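Local structure of triacylglycerol lipase (Clostridium botulinum, 5AH1) at residues W129-E134 / D145-H150; V140-Y146 / R158-P164; I188-T192 / I221-T226; W274-K278 / R290-I296. The protein hydrolyses ester bonds, as a zinc-binding triacylglycerol lipase of the alpha/beta-hydrolase class that is also an esterase acting on synthetic polyesters. All blocks are in the same frame, centred on the assembly; numbering follows the deposited sequence.

Interaction 1 of 4, residues W129-E134 / D145-H150; sequences WDRACE and DYGEAH. With ZN (zinc ion), chain B.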
# COMPACT_ATOMS: atom_id res chain seq x y z
N TRP A 129 -5.91 1.26 -10.32
CA TRP A 129 -5.89 0.69 -11.66
C TRP A 129 -4.53 0.94 -12.32
O TRP A 129 -3.87 0.03 -12.84
CB TRP A 129 -6.99 1.30 -12.51
CG TRP A 129 -6.98 0.85 -13.96
CD1 TRP A 129 -6.16 1.32 -14.97
CD2 TRP A 129 -7.83 -0.14 -14.56
NE1 TRP A 129 -6.46 0.68 -16.14
CE2 TRP A 129 -7.48 -0.22 -15.92
CE3 TRP A 129 -8.85 -0.99 -14.08
CZ2 TRP A 129 -8.14 -1.06 -16.82
CZ3 TRP A 129 -9.49 -1.82 -14.97
CH2 TRP A 129 -9.13 -1.86 -16.32
N ASP A 130 -4.10 2.20 -12.31
CA ASP A 130 -2.86 2.55 -12.99
C ASP A 130 -1.69 1.79 -12.33
O ASP A 130 -0.83 1.25 -13.02
CB ASP A 130 -2.59 4.05 -12.95
CG ASP A 130 -3.56 4.89 -13.83
OD1 ASP A 130 -4.53 4.35 -14.41
OD2 ASP A 130 -3.31 6.12 -13.93
N ARG A 131 -1.67 1.78 -11.01
CA ARG A 131 -0.64 1.06 -10.27
C ARG A 131 -0.63 -0.44 -10.54
O ARG A 131 0.42 -1.05 -10.60
CB ARG A 131 -0.77 1.37 -8.79
CG ARG A 131 -0.37 2.83 -8.45
CD ARG A 131 -0.83 3.25 -7.07
NE ARG A 131 -0.57 2.26 -6.02
CZ ARG A 131 0.31 2.39 -5.03
NH1 ARG A 131 1.19 3.40 -4.98
NH2 ARG A 131 0.35 1.45 -4.10
N ALA A 132 -1.80 -1.03 -10.71
CA ALA A 132 -1.88 -2.45 -11.04
C ALA A 132 -1.30 -2.74 -12.43
O ALA A 132 -0.60 -3.73 -12.62
CB ALA A 132 -3.30 -2.96 -10.92
N CYS A 133 -1.60 -1.88 -13.41
CA CYS A 133 -1.04 -2.02 -14.74
C CYS A 133 0.47 -1.86 -14.69
O CYS A 133 1.20 -2.57 -15.38
CB CYS A 133 -1.63 -0.99 -15.69
SG CYS A 133 -3.43 -1.17 -15.98
N GLU A 134 0.94 -0.91 -13.89
CA GLU A 134 2.38 -0.71 -13.71
C GLU A 134 3.01 -1.93 -13.03
O GLU A 134 4.10 -2.35 -13.41
CB GLU A 134 2.62 0.57 -12.92
CG GLU A 134 2.18 1.80 -13.72
CD GLU A 134 1.90 3.01 -12.86
OE1 GLU A 134 2.14 2.98 -11.64
OE2 GLU A 134 1.44 4.03 -13.43
N ASP A 145 0.72 -0.64 -20.06
CA ASP A 145 -0.46 -0.47 -20.92
C ASP A 145 -1.67 -0.34 -20.01
O ASP A 145 -2.04 -1.30 -19.36
CB ASP A 145 -0.55 -1.67 -21.86
CG ASP A 145 -1.71 -1.61 -22.83
OD1 ASP A 145 -2.64 -0.80 -22.68
OD2 ASP A 145 -1.70 -2.41 -23.79
N TYR A 146 -2.25 0.86 -19.96
CA TYR A 146 -3.35 1.14 -19.05
C TYR A 146 -4.71 0.73 -19.61
O TYR A 146 -5.71 0.85 -18.90
CB TYR A 146 -3.37 2.64 -18.72
CG TYR A 146 -2.14 3.12 -17.98
CD1 TYR A 146 -1.93 2.76 -16.67
CD2 TYR A 146 -1.19 3.92 -18.61
CE1 TYR A 146 -0.82 3.18 -15.98
CE2 TYR A 146 -0.07 4.36 -17.92
CZ TYR A 146 0.12 3.98 -16.62
OH TYR A 146 1.24 4.43 -15.96
N GLY A 147 -4.74 0.27 -20.85
CA GLY A 147 -5.97 -0.10 -21.52
C GLY A 147 -6.49 1.03 -22.38
O GLY A 147 -6.61 2.17 -21.92
N GLU A 148 -6.81 0.74 -23.63
CA GLU A 148 -7.39 1.78 -24.49
C GLU A 148 -8.64 2.40 -23.86
O GLU A 148 -8.80 3.62 -23.84
CB GLU A 148 -7.74 1.23 -25.87
CG GLU A 148 -8.31 2.27 -26.82
CD GLU A 148 -8.54 1.71 -28.20
OE1 GLU A 148 -7.57 1.64 -28.98
OE2 GLU A 148 -9.69 1.31 -28.49
N ALA A 149 -9.54 1.55 -23.39
CA ALA A 149 -10.83 2.04 -22.91
C ALA A 149 -10.63 2.93 -21.70
O ALA A 149 -11.19 4.02 -21.63
CB ALA A 149 -11.76 0.89 -22.61
N HIS A 150 -9.85 2.46 -20.75
CA HIS A 150 -9.56 3.23 -19.56
C HIS A 150 -8.89 4.55 -19.89
O HIS A 150 -9.29 5.61 -19.40
CB HIS A 150 -8.65 2.41 -18.65
CG HIS A 150 -8.17 3.16 -17.45
ND1 HIS A 150 -8.76 3.06 -16.21
CD2 HIS A 150 -7.13 4.01 -17.31
CE1 HIS A 150 -8.10 3.83 -15.36
NE2 HIS A 150 -7.11 4.43 -16.00
ZN ZN B . -5.63 5.69 -15.27
O HOH W 1 0.94 -2.93 -18.09
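One zinc ion joins the two segments directly: D130 OD1 binds it at 1.9 Å and H150 NE2 at 2.1 Å. H156 and D302, from other parts of the chain, complete the four-residue site. D130 OD1 and H150 NE2 lie 3.0 Å apart because both are ligands of the same metal, not because they hydrogen-bond; the second carboxylate oxygen of D130 accepts from Q273. Behind the zinc ligand, the five-membered ring of W129 lies almost parallel to the H150 imidazole in an offset stack, centroids 3.6 Å apart and planes at 5°, so the tryptophan backs the face of the histidine. In this alpha/beta-hydrolase-class lipase, helix 128-140 supplies D130 and the first turn of helix 148-154 supplies H150; the two helices are joined through the short strand 142-145. G147 occupies the N-cap position of the second helix, with a phi of 96° that suits glycine, and its N donates to D145 OD1 at 3.0 Å, closing an Asx turn; the same carboxylate is salt-bridged to R158. The side chain of Y146, the residue most covered here, reaches helix 128-140: its OH donates to E134 OE2 at 2.6 Å and its CD1 packs 3.9 Å from C133 CB, while the Y146 carbonyl O accepts from W129 NE1 at 2.9 Å. A water spans C133 O (2.7 Å) and D145 N (3.0 Å).

Interaction 2 of 4, residues V140-Y146 / R158-P164; sequences VGGTVDY and RYGRTYP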
# COMPACT_ATOMS: atom_id res chain seq x y z
N VAL A 140 6.48 -8.66 -15.21
CA VAL A 140 6.63 -9.38 -16.47
C VAL A 140 7.71 -8.77 -17.37
O VAL A 140 8.40 -9.48 -18.11
CB VAL A 140 5.27 -9.41 -17.21
CG1 VAL A 140 5.40 -10.07 -18.57
CG2 VAL A 140 4.22 -10.13 -16.37
N GLY A 141 7.86 -7.45 -17.28
CA GLY A 141 8.70 -6.70 -18.20
C GLY A 141 7.85 -6.11 -19.31
O GLY A 141 6.82 -6.64 -19.67
N GLY A 142 8.32 -5.00 -19.87
CA GLY A 142 7.66 -4.37 -20.99
C GLY A 142 7.12 -3.00 -20.65
O GLY A 142 7.43 -2.41 -19.62
N THR A 143 6.32 -2.48 -21.57
CA THR A 143 5.79 -1.14 -21.47
C THR A 143 4.40 -1.16 -20.85
O THR A 143 3.52 -1.92 -21.26
CB THR A 143 5.74 -0.49 -22.86
OG1 THR A 143 7.07 -0.43 -23.39
CG2 THR A 143 5.17 0.92 -22.81
N VAL A 144 4.21 -0.32 -19.85
CA VAL A 144 2.93 -0.24 -19.17
C VAL A 144 1.83 0.09 -20.17
O VAL A 144 1.97 1.00 -21.00
CB VAL A 144 2.97 0.86 -18.09
CG1 VAL A 144 1.62 1.00 -17.40
CG2 VAL A 144 4.07 0.57 -17.06
N ASP A 145 0.72 -0.64 -20.06
CA ASP A 145 -0.46 -0.47 -20.92
C ASP A 145 -1.67 -0.34 -20.01
O ASP A 145 -2.04 -1.30 -19.36
CB ASP A 145 -0.55 -1.67 -21.86
CG ASP A 145 -1.71 -1.61 -22.83
OD1 ASP A 145 -2.64 -0.80 -22.68
OD2 ASP A 145 -1.70 -2.41 -23.79
N TYR A 146 -2.25 0.86 -19.96
CA TYR A 146 -3.35 1.14 -19.05
C TYR A 146 -4.71 0.73 -19.61
O TYR A 146 -5.71 0.85 -18.90
CB TYR A 146 -3.37 2.64 -18.72
CG TYR A 146 -2.14 3.12 -17.98
CD1 TYR A 146 -1.93 2.76 -16.67
CD2 TYR A 146 -1.19 3.92 -18.61
CE1 TYR A 146 -0.82 3.18 -15.98
CE2 TYR A 146 -0.07 4.36 -17.92
CZ TYR A 146 0.12 3.98 -16.62
OH TYR A 146 1.24 4.43 -15.96
N ARG A 158 -2.45 5.82 -23.08
CA ARG A 158 -2.56 4.37 -22.96
C ARG A 158 -1.26 3.72 -22.51
O ARG A 158 -1.28 2.79 -21.72
CB ARG A 158 -3.00 3.73 -24.27
CG ARG A 158 -3.08 2.21 -24.21
CD ARG A 158 -3.63 1.54 -25.46
NE ARG A 158 -3.45 0.10 -25.36
CZ ARG A 158 -3.65 -0.76 -26.36
NH1 ARG A 158 -4.11 -0.40 -27.53
NH2 ARG A 158 -3.34 -2.02 -26.18
N TYR A 159 -0.12 4.21 -23.03
CA TYR A 159 1.17 3.60 -22.72
C TYR A 159 1.97 4.46 -21.78
O TYR A 159 1.99 5.69 -21.91
CB TYR A 159 1.97 3.33 -24.00
CG TYR A 159 1.26 2.38 -24.92
CD1 TYR A 159 1.23 1.02 -24.64
CD2 TYR A 159 0.58 2.84 -26.02
CE1 TYR A 159 0.55 0.15 -25.47
CE2 TYR A 159 -0.10 1.98 -26.85
CZ TYR A 159 -0.11 0.63 -26.57
OH TYR A 159 -0.78 -0.28 -27.38
N GLY A 160 2.66 3.80 -20.87
CA GLY A 160 3.46 4.47 -19.87
C GLY A 160 4.93 4.15 -20.03
O GLY A 160 5.43 4.04 -21.15
N ARG A 161 5.62 3.98 -18.91
CA ARG A 161 7.05 3.74 -18.97
C ARG A 161 7.34 2.25 -19.21
O ARG A 161 6.42 1.43 -19.30
CB ARG A 161 7.75 4.32 -17.75
CG ARG A 161 7.41 3.70 -16.44
CD ARG A 161 8.27 4.31 -15.33
NE ARG A 161 8.05 5.75 -15.15
CZ ARG A 161 8.87 6.56 -14.48
NH1 ARG A 161 9.97 6.11 -13.91
NH2 ARG A 161 8.58 7.85 -14.38
N THR A 162 8.61 1.95 -19.38
CA THR A 162 9.05 0.61 -19.74
C THR A 162 9.97 0.05 -18.66
O THR A 162 10.85 0.75 -18.16
CB THR A 162 9.80 0.67 -21.10
OG1 THR A 162 8.90 1.16 -22.09
CG2 THR A 162 10.31 -0.70 -21.51
N TYR A 163 9.74 -1.22 -18.31
CA TYR A 163 10.48 -1.90 -17.25
C TYR A 163 11.12 -3.18 -17.75
O TYR A 163 10.60 -3.82 -18.68
CB TYR A 163 9.53 -2.28 -16.12
CG TYR A 163 8.90 -1.10 -15.44
CD1 TYR A 163 9.67 -0.23 -14.68
CD2 TYR A 163 7.54 -0.87 -15.53
CE1 TYR A 163 9.09 0.85 -14.05
CE2 TYR A 163 6.96 0.19 -14.89
CZ TYR A 163 7.74 1.05 -14.16
OH TYR A 163 7.13 2.10 -13.52
N PRO A 164 12.23 -3.59 -17.13
CA PRO A 164 12.89 -4.83 -17.56
C PRO A 164 12.16 -6.12 -17.13
O PRO A 164 12.23 -7.12 -17.84
CB PRO A 164 14.28 -4.73 -16.92
CG PRO A 164 14.10 -3.84 -15.74
CD PRO A 164 13.04 -2.84 -16.15
O HOH W 2 4.00 4.07 -16.47
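Five backbone hydrogen bonds join these segments. G142 and Y163 exchange two, G142 N to Y163 O at 2.8 Å and Y163 N to G142 O at 2.9 Å; V144 N donates to R161 O and V144 O accepts from G160 N, both at 2.9 Å; Y146 N reaches R158 O at 2.8 Å. The result is a two-stranded antiparallel sheet at the surface, separate from the central parallel sheet of the alpha/beta-hydrolase fold. Its register slips by one between the non-hydrogen-bonded pairs T143-T162 and D145-Y159, a beta bulge at which R161 N turns to water instead of the facing strand; this water accepts from R161 N at 2.9 Å and donates to Y146 OH at 2.8 Å, while Y146 OH itself donates to E134. T143 OG1 and T162 OG1 hydrogen-bond at 2.8 Å. The D145 carboxylate meets R158 in a two-pronged salt bridge, NE to OD1 and NH2 to OD2, each 2.9 Å, and D145 OD1 also accepts from G147 N. The guanidinium of R161 is paired with D272 and D268.

Interaction 3 of 4, residues I188-T192 / I221-T226; sequences IRTLT and IHSVST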
# COMPACT_ATOMS: atom_id res chain seq x y z
N ILE A 188 -2.47 -4.65 -4.99
CA ILE A 188 -2.27 -6.09 -5.23
C ILE A 188 -3.58 -6.85 -5.32
O ILE A 188 -3.70 -7.81 -6.08
CB ILE A 188 -1.28 -6.76 -4.21
CG1 ILE A 188 -1.79 -6.69 -2.78
CG2 ILE A 188 0.08 -6.08 -4.34
CD1 ILE A 188 -0.94 -7.47 -1.79
N ARG A 189 -4.61 -6.40 -4.59
CA ARG A 189 -5.94 -6.98 -4.76
C ARG A 189 -6.41 -6.77 -6.18
O ARG A 189 -7.00 -7.64 -6.80
CB ARG A 189 -6.94 -6.36 -3.78
CG ARG A 189 -6.81 -6.80 -2.32
CD ARG A 189 -7.67 -5.95 -1.39
NE ARG A 189 -9.04 -5.85 -1.91
CZ ARG A 189 -9.80 -4.76 -1.87
NH1 ARG A 189 -9.40 -3.71 -1.17
NH2 ARG A 189 -10.97 -4.76 -2.48
N THR A 190 -6.18 -5.56 -6.69
CA THR A 190 -6.64 -5.13 -8.02
C THR A 190 -5.91 -5.92 -9.11
O THR A 190 -6.52 -6.41 -10.06
CB THR A 190 -6.42 -3.61 -8.22
OG1 THR A 190 -7.12 -2.91 -7.19
CG2 THR A 190 -6.91 -3.12 -9.57
N LEU A 191 -4.60 -6.07 -8.98
CA LEU A 191 -3.86 -6.89 -9.94
C LEU A 191 -4.38 -8.32 -9.95
O LEU A 191 -4.56 -8.91 -11.02
CB LEU A 191 -2.36 -6.89 -9.61
CG LEU A 191 -1.53 -7.78 -10.53
CD1 LEU A 191 -1.39 -7.18 -11.89
CD2 LEU A 191 -0.14 -8.06 -9.96
N THR A 192 -4.64 -8.88 -8.78
CA THR A 192 -5.09 -10.26 -8.69
C THR A 192 -6.47 -10.42 -9.36
O THR A 192 -6.72 -11.38 -10.10
CB THR A 192 -5.11 -10.74 -7.23
OG1 THR A 192 -3.78 -10.64 -6.69
CG2 THR A 192 -5.59 -12.17 -7.14
N ILE A 221 -1.06 -15.81 -8.70
CA ILE A 221 -0.94 -15.27 -7.36
C ILE A 221 -1.41 -16.32 -6.34
O ILE A 221 -2.56 -16.74 -6.37
CB ILE A 221 -1.79 -14.00 -7.19
CG1 ILE A 221 -1.51 -13.00 -8.34
CG2 ILE A 221 -1.52 -13.41 -5.84
CD1 ILE A 221 -0.07 -12.60 -8.51
N HIS A 222 -0.50 -16.77 -5.48
CA HIS A 222 -0.87 -17.75 -4.47
C HIS A 222 -1.48 -17.10 -3.23
O HIS A 222 -2.40 -17.65 -2.62
CB HIS A 222 0.34 -18.60 -4.08
CG HIS A 222 -0.03 -19.86 -3.39
ND1 HIS A 222 -1.02 -20.70 -3.85
CD2 HIS A 222 0.48 -20.45 -2.28
CE1 HIS A 222 -1.11 -21.75 -3.05
NE2 HIS A 222 -0.23 -21.61 -2.08
N SER A 223 -0.94 -15.95 -2.84
CA SER A 223 -1.47 -15.22 -1.71
C SER A 223 -1.33 -13.73 -1.90
O SER A 223 -0.45 -13.25 -2.60
CB SER A 223 -0.76 -15.63 -0.42
OG SER A 223 0.57 -15.15 -0.36
N VAL A 224 -2.24 -13.03 -1.23
CA VAL A 224 -2.29 -11.58 -1.14
C VAL A 224 -2.30 -11.21 0.34
O VAL A 224 -3.18 -11.65 1.08
CB VAL A 224 -3.57 -11.05 -1.82
CG1 VAL A 224 -3.90 -9.61 -1.41
CG2 VAL A 224 -3.44 -11.18 -3.31
N SER A 225 -1.31 -10.44 0.77
CA SER A 225 -1.21 -9.99 2.15
C SER A 225 -1.24 -8.47 2.17
O SER A 225 -0.40 -7.84 1.53
CB SER A 225 0.08 -10.46 2.80
OG SER A 225 0.13 -11.86 2.94
N THR A 226 -2.22 -7.91 2.88
CA THR A 226 -2.31 -6.46 3.06
C THR A 226 -1.85 -6.11 4.47
O THR A 226 -2.14 -6.83 5.42
CB THR A 226 -3.74 -5.90 2.76
OG1 THR A 226 -4.67 -6.25 3.79
CG2 THR A 226 -4.24 -6.39 1.43
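This is a buried helix-on-sheet contact in the core of the alpha/beta-hydrolase fold: helix 183-197 packs against strand 221-227, which lies between strands 176-181 and 327-331 of the central parallel sheet. The helix follows a GxSxG sequence around S182, consistent with the nucleophile elbow of this class. Over the short segments the axes run nearly antiparallel, at 159°, and approach to 9.2 Å, a spacing filled by side chains with no hydrogen bond from one segment to the other. I188 and T192, one helical turn apart, both point at the strand, and V224 points back at them. I188 CD1 rests 3.7 Å from V224 CG1 and 3.4 Å from S225 O, while the aliphatic part of R189 extends the apolar surface, its CG 4.1 Å from V224 CG1. The charged end of R189 turns to N317, N231 and V320. S223 and S225 point their CB atoms away from the helix, as alternation along a strand requires, and S225 OG bonds to Y443. Beyond the corner at H222, I221 again faces the helix and also touches I176 and L178. T192 can sit among these apolar groups because its hydroxyl is satisfied within its own helix: OG1 donates to I188 O at 2.9 Å, while the same OG1 lies 3.4 Å from V224 CG2 and 3.7 Å from I221 CG1.

Interaction 4 of 4, residues W274-K278 / R290-I296; sequences WGLKK and RVLDSNI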
# COMPACT_ATOMS: atom_id res chain seq x y z
N TRP A 274 -0.11 11.29 -17.42
CA TRP A 274 -0.85 12.54 -17.34
C TRP A 274 -0.12 13.72 -17.98
O TRP A 274 -0.58 14.84 -17.88
CB TRP A 274 -1.15 12.88 -15.88
CG TRP A 274 -2.09 11.91 -15.20
CD1 TRP A 274 -1.77 10.97 -14.27
CD2 TRP A 274 -3.49 11.81 -15.42
NE1 TRP A 274 -2.89 10.28 -13.88
CE2 TRP A 274 -3.97 10.79 -14.57
CE3 TRP A 274 -4.40 12.48 -16.24
CZ2 TRP A 274 -5.30 10.42 -14.53
CZ3 TRP A 274 -5.73 12.12 -16.19
CH2 TRP A 274 -6.17 11.10 -15.33
N GLY A 275 1.01 13.48 -18.63
CA GLY A 275 1.79 14.56 -19.21
C GLY A 275 2.48 15.38 -18.14
O GLY A 275 2.78 16.55 -18.37
N LEU A 276 2.77 14.75 -17.00
CA LEU A 276 3.40 15.44 -15.88
C LEU A 276 4.81 14.91 -15.56
O LEU A 276 5.22 14.93 -14.42
CB LEU A 276 2.48 15.38 -14.64
CG LEU A 276 1.19 16.20 -14.77
CD1 LEU A 276 0.29 15.94 -13.59
CD2 LEU A 276 1.50 17.69 -14.89
N LYS A 277 5.57 14.54 -16.58
CA LYS A 277 7.00 14.30 -16.38
C LYS A 277 7.72 15.60 -16.03
O LYS A 277 7.30 16.68 -16.47
CB LYS A 277 7.63 13.71 -17.64
CG LYS A 277 7.07 12.36 -17.99
CD LYS A 277 7.55 11.86 -19.34
CE LYS A 277 8.99 11.42 -19.31
NZ LYS A 277 9.26 10.48 -20.44
N LYS A 278 8.80 15.51 -15.26
CA LYS A 278 9.66 16.66 -15.05
C LYS A 278 10.20 17.16 -16.40
O LYS A 278 10.68 16.38 -17.22
CB LYS A 278 10.82 16.29 -14.12
CG LYS A 278 11.68 17.49 -13.75
CD LYS A 278 12.36 17.34 -12.40
CE LYS A 278 13.40 16.28 -12.43
NZ LYS A 278 14.20 16.31 -11.19
N ARG A 290 4.68 22.45 -9.64
CA ARG A 290 3.83 22.29 -10.80
C ARG A 290 2.86 21.11 -10.63
O ARG A 290 1.67 21.24 -10.94
CB ARG A 290 4.70 22.14 -12.06
CG ARG A 290 3.93 22.18 -13.35
CD ARG A 290 4.86 22.35 -14.53
NE ARG A 290 5.91 21.35 -14.58
CZ ARG A 290 5.78 20.14 -15.14
NH1 ARG A 290 4.63 19.75 -15.69
NH2 ARG A 290 6.81 19.30 -15.13
N VAL A 291 3.35 19.99 -10.11
CA VAL A 291 2.48 18.86 -9.84
C VAL A 291 1.44 19.20 -8.77
O VAL A 291 0.26 18.89 -8.92
CB VAL A 291 3.30 17.61 -9.46
CG1 VAL A 291 2.40 16.49 -9.00
CG2 VAL A 291 4.14 17.16 -10.65
N LEU A 292 1.87 19.84 -7.68
CA LEU A 292 0.92 20.25 -6.64
C LEU A 292 -0.19 21.16 -7.14
O LEU A 292 -1.33 21.08 -6.67
CB LEU A 292 1.64 20.93 -5.49
CG LEU A 292 2.38 19.97 -4.57
CD1 LEU A 292 3.23 20.75 -3.60
CD2 LEU A 292 1.41 19.06 -3.81
N ASP A 293 0.15 22.02 -8.10
CA ASP A 293 -0.79 23.00 -8.64
C ASP A 293 -1.63 22.45 -9.79
O ASP A 293 -2.48 23.15 -10.33
CB ASP A 293 -0.05 24.24 -9.13
CG ASP A 293 0.47 25.10 -8.01
OD1 ASP A 293 0.19 24.81 -6.83
OD2 ASP A 293 1.17 26.09 -8.31
N SER A 294 -1.40 21.19 -10.15
CA SER A 294 -2.13 20.57 -11.25
C SER A 294 -3.62 20.45 -10.97
O SER A 294 -4.02 20.24 -9.82
CB SER A 294 -1.58 19.17 -11.52
OG SER A 294 -2.33 18.48 -12.51
N ASN A 295 -4.42 20.55 -12.02
CA ASN A 295 -5.85 20.32 -11.91
C ASN A 295 -6.20 18.87 -11.58
O ASN A 295 -7.34 18.57 -11.26
CB ASN A 295 -6.58 20.74 -13.20
CG ASN A 295 -6.19 19.91 -14.41
OD1 ASN A 295 -5.03 19.50 -14.54
ND2 ASN A 295 -7.14 19.65 -15.30
N ILE A 296 -5.23 17.98 -11.69
CA ILE A 296 -5.48 16.56 -11.50
C ILE A 296 -6.14 16.25 -10.15
O ILE A 296 -6.98 15.36 -10.05
CB ILE A 296 -4.17 15.76 -11.71
CG1 ILE A 296 -4.49 14.30 -11.97
CG2 ILE A 296 -3.21 15.93 -10.53
CD1 ILE A 296 -3.27 13.52 -12.40
O HOH W 3 5.16 17.79 -17.83
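L276, R290 and I296 lose the most surface in this contact, which ties the irregular segment 274-278 to the end of helix 284-292 and the turn into helix 296-299. Both segments belong to the long excursion between strands 221-227 and 327-331 of the parallel sheet of this alpha/beta-hydrolase-class lipase, near the protein surface. L276 is the most covered: its side chain lies between the arginine and the turn, with CD2 3.8 Å from R290 NH1, CD1 3.8 Å from S294 OG and CD1 4.5 Å from I296 CD1. R290 reaches from the helix to the backbone of the loop, where NH2 donates to K277 O at 3.0 Å. A water extends this link, accepting from R290 NH1 at 2.9 Å and donating to G275 O at 2.7 Å and to K277 O at 2.8 Å, so one guanidinium serves two carbonyls of a segment without regular secondary structure. E282 adds a salt bridge to R290 NH2. I296 is held at the start of its turn by S294, whose OG accepts from I296 N at 3.1 Å in a capping bond. From there its side chain points at W274, whose ring also meets H156 edge-to-face and whose side chain touches D302, both zinc ligands. The methyl makes a CH-pi contact: I296 CD1 stands 3.3 Å from the centroid of the five-membered ring of W274, only 4° off its normal.

Interactions 1 and 2 form one unit: their centres are 9 Å apart, they share D145 and Y146, and E134 CG packs 3.8 Å from V144 CG1. The antiparallel pairing of interaction 2 encloses helix 148-154 in sequence, which carries H150, and H156 precedes its second strand, so two zinc ligands lie between its segments. Interaction 4 approaches the metal from another direction: D130 OD2 is 4.2 Å from W274 NE1, and the W274 side chain comes within about 5 Å of the zinc at its nearest atom. Interaction 3 touches interaction 1 through A132 O and L191 CD1, 3.6 Å apart, bringing the zinc-bearing helix 128-140 against the helix behind the putative nucleophile elbow. Interactions 3 and 4 stay separate, with centres about 30 Å apart.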